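Local structure of phosphotriesterase family protein (Listeria monocytogenes serotype 4b str. H7858, 3PNZ) at residues A[211-216]-A[231-236]; A[235-240]-A[265-270]. The protein probably hydrolyses phosphorylated sugar lactones, as a two-zinc lactonase of the phosphotriesterase family with the barrel architecture of the amidohydrolases. One frame throughout, in Å; residues are numbered along the deposited sequence.

Contact 1. Residues A[211-216]-A[231-236]; sequences LSIGHM and TGAFMS
Phe234 O is gripped twice by the neighbouring strand: Ile213 N donates to it over 2.9 Å from above the carbonyl plane, and Ser212 CA adds a CA-H...O contact at 3.4 Å. The parallel pairing runs on to both sides. Phe234 N meets Leu211 O at 2.8 Å, in the carbonyl plane, and Ser236 N meets Ile213 O at 2.9 Å. Beyond the strand, where the chain turns at His215, Met216 N reaches Ser236 O nearly along the C=O axis, at 3.1 Å. Ser212 and Phe234 share one face, their CB atoms 3.6 Å apart; the phenyl ring swings away (chi1 -73°), with Leu211 O at its edge. Ile213 and Met235 occupy the other face. There the side chain of Met216, bent at chi2 and chi3, crosses that of Met235 obliquely, SD 3.9 Å from Met235 CE, while Ile213 CD1 rests 4.0 Å from Ala233 CB. The His215 ring lies beyond the end of the pairing: NE2 binds zinc, ND1 bonds to Asp238 OD1, and this second-shell carboxylate would orient and polarise the ring. Strand 211-213 also pairs with strand 184-186, and Ser212 OG bonds to His185. Helices 194-203 and 222-229 cover the Ile213 and Met235 face, whereas Ser212 and Phe234 touch Cys325 of helix 310-325.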
loop_
_atom_site.group_PDB
_atom_site.type_symbol
_atom_site.label_atom_id
_atom_site.label_comp_id
_atom_site.label_asym_id
_atom_site.label_seq_id
_atom_site.Cartn_x
_atom_site.Cartn_y
_atom_site.Cartn_z
ATOM N N LEU A 211 3.008 -8.865 -7.873
ATOM C CA LEU A 211 3.328 -7.483 -7.520
ATOM C C LEU A 211 2.125 -6.567 -7.735
ATOM O O LEU A 211 1.432 -6.690 -8.742
ATOM C CB LEU A 211 4.476 -6.996 -8.413
ATOM C CG LEU A 211 4.828 -5.500 -8.352
ATOM C CD1 LEU A 211 5.484 -5.147 -7.021
ATOM C CD2 LEU A 211 5.758 -5.150 -9.515
ATOM N N SER A 212 1.862 -5.662 -6.791
ATOM C CA SER A 212 0.986 -4.523 -7.076
ATOM C C SER A 212 1.842 -3.266 -7.044
ATOM O O SER A 212 2.661 -3.083 -6.140
ATOM C CB SER A 212 -0.172 -4.401 -6.081
ATOM O OG SER A 212 0.302 -4.346 -4.755
ATOM N N ILE A 213 1.655 -2.419 -8.043
ATOM C CA ILE A 213 2.479 -1.226 -8.177
ATOM C C ILE A 213 1.678 -0.006 -7.739
ATOM O O ILE A 213 0.644 0.326 -8.326
ATOM C CB ILE A 213 2.976 -1.078 -9.615
ATOM C CG1 ILE A 213 3.757 -2.328 -10.028
ATOM C CG2 ILE A 213 3.820 0.214 -9.780
ATOM C CD1 ILE A 213 4.175 -2.325 -11.468
ATOM N N GLY A 214 2.156 0.646 -6.686
ATOM C CA GLY A 214 1.470 1.799 -6.127
ATOM C C GLY A 214 1.638 3.060 -6.963
ATOM O O GLY A 214 2.613 3.203 -7.708
ATOM N N HIS A 215 0.652 3.953 -6.846
ATOM C CA HIS A 215 0.698 5.308 -7.406
ATOM C C HIS A 215 0.713 5.380 -8.937
ATOM O O HIS A 215 1.238 6.323 -9.514
ATOM C CB HIS A 215 1.858 6.109 -6.784
ATOM C CG HIS A 215 1.969 5.924 -5.306
ATOM N ND1 HIS A 215 0.869 5.943 -4.474
ATOM C CD2 HIS A 215 3.035 5.662 -4.513
ATOM C CE1 HIS A 215 1.255 5.719 -3.230
ATOM N NE2 HIS A 215 2.565 5.551 -3.225
ATOM N N MET A 216 0.108 4.395 -9.601
ATOM C CA MET A 216 0.026 4.443 -11.058
ATOM C C MET A 216 -0.817 5.625 -11.563
ATOM O O MET A 216 -0.651 6.084 -12.695
ATOM C CB MET A 216 -0.500 3.107 -11.604
ATOM C CG MET A 216 0.514 1.976 -11.518
ATOM S SD MET A 216 1.857 2.113 -12.716
ATOM C CE MET A 216 3.054 3.094 -11.801
ATOM N N THR A 231 2.558 -7.128 -18.175
ATOM C CA THR A 231 3.378 -8.021 -17.361
ATOM C C THR A 231 2.537 -8.865 -16.411
ATOM O O THR A 231 3.007 -9.875 -15.898
ATOM C CB THR A 231 4.404 -7.258 -16.499
ATOM O OG1 THR A 231 3.722 -6.536 -15.462
ATOM C CG2 THR A 231 5.253 -6.317 -17.354
ATOM N N GLY A 232 1.303 -8.435 -16.170
ATOM C CA GLY A 232 0.423 -9.113 -15.238
ATOM C C GLY A 232 0.360 -8.476 -13.863
ATOM O O GLY A 232 -0.474 -8.853 -13.044
ATOM N N ALA A 233 1.229 -7.496 -13.609
ATOM C CA ALA A 233 1.212 -6.771 -12.342
ATOM C C ALA A 233 -0.127 -6.101 -12.052
ATOM O O ALA A 233 -0.830 -5.635 -12.954
ATOM C CB ALA A 233 2.326 -5.722 -12.307
ATOM N N PHE A 234 -0.455 -6.042 -10.772
ATOM C CA PHE A 234 -1.584 -5.253 -10.326
ATOM C C PHE A 234 -1.179 -3.786 -10.354
ATOM O O PHE A 234 -0.017 -3.451 -10.120
ATOM C CB PHE A 234 -2.027 -5.671 -8.925
ATOM C CG PHE A 234 -2.740 -7.003 -8.896
ATOM C CD1 PHE A 234 -4.119 -7.065 -9.009
ATOM C CD2 PHE A 234 -2.023 -8.184 -8.775
ATOM C CE1 PHE A 234 -4.781 -8.297 -8.981
ATOM C CE2 PHE A 234 -2.668 -9.415 -8.751
ATOM C CZ PHE A 234 -4.047 -9.466 -8.852
ATOM N N MET A 235 -2.147 -2.927 -10.642
ATOM C CA MET A 235 -1.879 -1.495 -10.787
ATOM C C MET A 235 -2.797 -0.736 -9.868
ATOM O O MET A 235 -4.023 -0.805 -9.996
ATOM C CB MET A 235 -2.063 -1.071 -12.236
ATOM C CG MET A 235 -1.070 -1.793 -13.142
ATOM S SD MET A 235 -1.340 -1.441 -14.865
ATOM C CE MET A 235 -0.818 0.290 -14.898
ATOM N N SER A 236 -2.194 -0.033 -8.915
ATOM C CA SER A 236 -2.936 0.630 -7.866
ATOM C C SER A 236 -3.190 2.093 -8.226
ATOM O O SER A 236 -2.250 2.880 -8.395
ATOM C CB SER A 236 -2.183 0.524 -6.535
ATOM O OG SER A 236 -2.919 1.140 -5.490
#

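Contact 2. Residues A[235-240]-A[265-270]; sequences MSFDGI and DQILVS
Met235 opens the parallel pairing with both backbone polar groups: its N donates almost straight to Gln266 O at 2.8 Å (167°), and its O accepts from Leu268 N at 3.0 Å. Ser236 lies on the same face as Leu268. Its OG, anti to the backbone N (chi1 -178°), reaches along its own chain to Asp238 OD2, 2.8 Å away and above the carboxylate plane. Phe237 again uses both groups. Its N bonds to Leu268 O at 2.8 Å, while its O is held by Ser270 N at 3.0 Å and by a CA-H...O contact from Val269. The phenyl ring has Leu268 O near its plane at the edge, Ile267 CG2 4.2 Å from CD2, and the ring of His225 close by. After the strand, Asp238 CA makes a CA-H...O contact with Ser270 O at 3.0 Å, and Asp238 CG takes the crowded position between N and the carbonyl carbon (chi1 46°). Both carboxylate oxygens are engaged, OD1 by the zinc ligand His215. Ile240 folds back, its CG1 3.6 Å from Val269 CG1, the two side chains crossing at about a right angle. Ser270 OG bonds to Glu23 and to His22 N, linking this edge to strand 19-23. Strand 234-237, helix 248-260 and strand 267-269 form a beta-alpha-beta unit of the TIM barrel, with Asp238 as a second-shell residue at the C-terminal, metal-binding mouth.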
loop_
_atom_site.group_PDB
_atom_site.type_symbol
_atom_site.label_atom_id
_atom_site.label_comp_id
_atom_site.label_asym_id
_atom_site.label_seq_id
_atom_site.Cartn_x
_atom_site.Cartn_y
_atom_site.Cartn_z
ATOM N N MET A 235 -2.147 -2.927 -10.642
ATOM C CA MET A 235 -1.879 -1.495 -10.787
ATOM C C MET A 235 -2.797 -0.736 -9.868
ATOM O O MET A 235 -4.023 -0.805 -9.996
ATOM C CB MET A 235 -2.063 -1.071 -12.236
ATOM C CG MET A 235 -1.070 -1.793 -13.142
ATOM S SD MET A 235 -1.340 -1.441 -14.865
ATOM C CE MET A 235 -0.818 0.290 -14.898
ATOM N N SER A 236 -2.194 -0.033 -8.915
ATOM C CA SER A 236 -2.936 0.630 -7.866
ATOM C C SER A 236 -3.190 2.093 -8.226
ATOM O O SER A 236 -2.250 2.880 -8.395
ATOM C CB SER A 236 -2.183 0.524 -6.535
ATOM O OG SER A 236 -2.919 1.140 -5.490
ATOM N N PHE A 237 -4.465 2.438 -8.364
ATOM C CA PHE A 237 -4.882 3.829 -8.517
ATOM C C PHE A 237 -5.289 4.305 -7.131
ATOM O O PHE A 237 -6.421 4.089 -6.691
ATOM C CB PHE A 237 -6.029 3.939 -9.529
ATOM C CG PHE A 237 -5.596 3.708 -10.947
ATOM C CD1 PHE A 237 -5.508 4.764 -11.850
ATOM C CD2 PHE A 237 -5.244 2.435 -11.377
ATOM C CE1 PHE A 237 -5.086 4.552 -13.151
ATOM C CE2 PHE A 237 -4.815 2.208 -12.682
ATOM C CZ PHE A 237 -4.736 3.269 -13.574
ATOM N N ASP A 238 -4.350 4.929 -6.424
ATOM C CA ASP A 238 -4.554 5.182 -4.999
ATOM C C ASP A 238 -4.521 6.659 -4.645
ATOM O O ASP A 238 -4.370 7.025 -3.480
ATOM C CB ASP A 238 -3.547 4.382 -4.163
ATOM C CG ASP A 238 -2.147 4.477 -4.707
ATOM O OD1 ASP A 238 -1.708 5.612 -4.979
ATOM O OD2 ASP A 238 -1.483 3.429 -4.873
ATOM N N GLY A 239 -4.680 7.501 -5.659
ATOM C CA GLY A 239 -4.771 8.935 -5.450
ATOM C C GLY A 239 -6.169 9.487 -5.684
ATOM O O GLY A 239 -6.322 10.658 -6.051
ATOM N N ILE A 240 -7.194 8.657 -5.471
ATOM C CA ILE A 240 -8.572 9.101 -5.625
ATOM C C ILE A 240 -8.804 10.356 -4.798
ATOM O O ILE A 240 -8.370 10.438 -3.642
ATOM C CB ILE A 240 -9.583 8.022 -5.179
ATOM C CG1 ILE A 240 -9.407 6.738 -5.996
ATOM C CG2 ILE A 240 -11.022 8.549 -5.277
ATOM C CD1 ILE A 240 -9.437 6.942 -7.505
ATOM N N ASP A 265 -8.979 -6.931 -14.521
ATOM C CA ASP A 265 -8.718 -7.801 -13.379
ATOM C C ASP A 265 -7.456 -7.396 -12.612
ATOM O O ASP A 265 -7.106 -8.007 -11.599
ATOM C CB ASP A 265 -8.571 -9.249 -13.846
ATOM C CG ASP A 265 -9.869 -9.838 -14.371
ATOM O OD1 ASP A 265 -10.951 -9.317 -14.038
ATOM O OD2 ASP A 265 -9.794 -10.844 -15.113
ATOM N N GLN A 266 -6.756 -6.376 -13.106
ATOM C CA GLN A 266 -5.494 -5.972 -12.489
ATOM C C GLN A 266 -5.578 -4.636 -11.757
ATOM O O GLN A 266 -4.593 -4.195 -11.157
ATOM C CB GLN A 266 -4.374 -5.930 -13.534
ATOM C CG GLN A 266 -3.924 -7.320 -13.965
ATOM C CD GLN A 266 -3.182 -7.317 -15.288
ATOM O OE1 GLN A 266 -3.644 -7.905 -16.268
ATOM N NE2 GLN A 266 -2.025 -6.659 -15.325
ATOM N N ILE A 267 -6.748 -4.006 -11.801
ATOM C CA ILE A 267 -6.924 -2.670 -11.213
ATOM C C ILE A 267 -7.285 -2.703 -9.721
ATOM O O ILE A 267 -8.206 -3.411 -9.297
ATOM C CB ILE A 267 -7.958 -1.857 -12.009
ATOM C CG1 ILE A 267 -7.442 -1.654 -13.438
ATOM C CG2 ILE A 267 -8.245 -0.513 -11.311
ATOM C CD1 ILE A 267 -8.474 -1.166 -14.402
ATOM N N LEU A 268 -6.536 -1.946 -8.922
ATOM C CA LEU A 268 -6.841 -1.768 -7.503
ATOM C C LEU A 268 -7.066 -0.288 -7.253
ATOM O O LEU A 268 -6.543 0.547 -7.990
ATOM C CB LEU A 268 -5.678 -2.243 -6.635
ATOM C CG LEU A 268 -5.241 -3.700 -6.780
ATOM C CD1 LEU A 268 -3.964 -3.944 -5.979
ATOM C CD2 LEU A 268 -6.377 -4.619 -6.340
ATOM N N VAL A 269 -7.831 0.033 -6.211
ATOM C CA VAL A 269 -8.215 1.419 -5.932
ATOM C C VAL A 269 -8.108 1.740 -4.445
ATOM O O VAL A 269 -8.462 0.928 -3.587
ATOM C CB VAL A 269 -9.665 1.719 -6.412
ATOM C CG1 VAL A 269 -10.073 3.150 -6.048
ATOM C CG2 VAL A 269 -9.793 1.487 -7.919
ATOM N N SER A 270 -7.595 2.925 -4.136
ATOM C CA SER A 270 -7.529 3.384 -2.754
ATOM C C SER A 270 -7.304 4.897 -2.729
ATOM O O SER A 270 -7.289 5.538 -3.781
ATOM C CB SER A 270 -6.418 2.652 -1.999
ATOM O OG SER A 270 -6.859 2.274 -0.701
#

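Overall arrangement
Contacts 1 and 2 are consecutive pairings in one parallel sheet, ordered 184-186, 211-213, 234-237, 267-269, with centres 8 Å apart. Strand 234-237 belongs to both and is bonded on both flanks by alternate residues: Phe234 and Ser236 bond to segment 211-216, Met235 and Phe237 to segment 265-270. Along the chain, 211-216 precedes helix 222-229; segment 231-240 follows, then helix 248-260, and finally segment 265-270, making two successive beta-alpha-beta units of the barrel. The two contacts also touch at each end. Near the strand starts, Gln266 NE2 bonds to Ala233 O. Past the strand ends, the hydrogen bond between Asp238 and His215 ties the second pairing to a zinc ligand of the first.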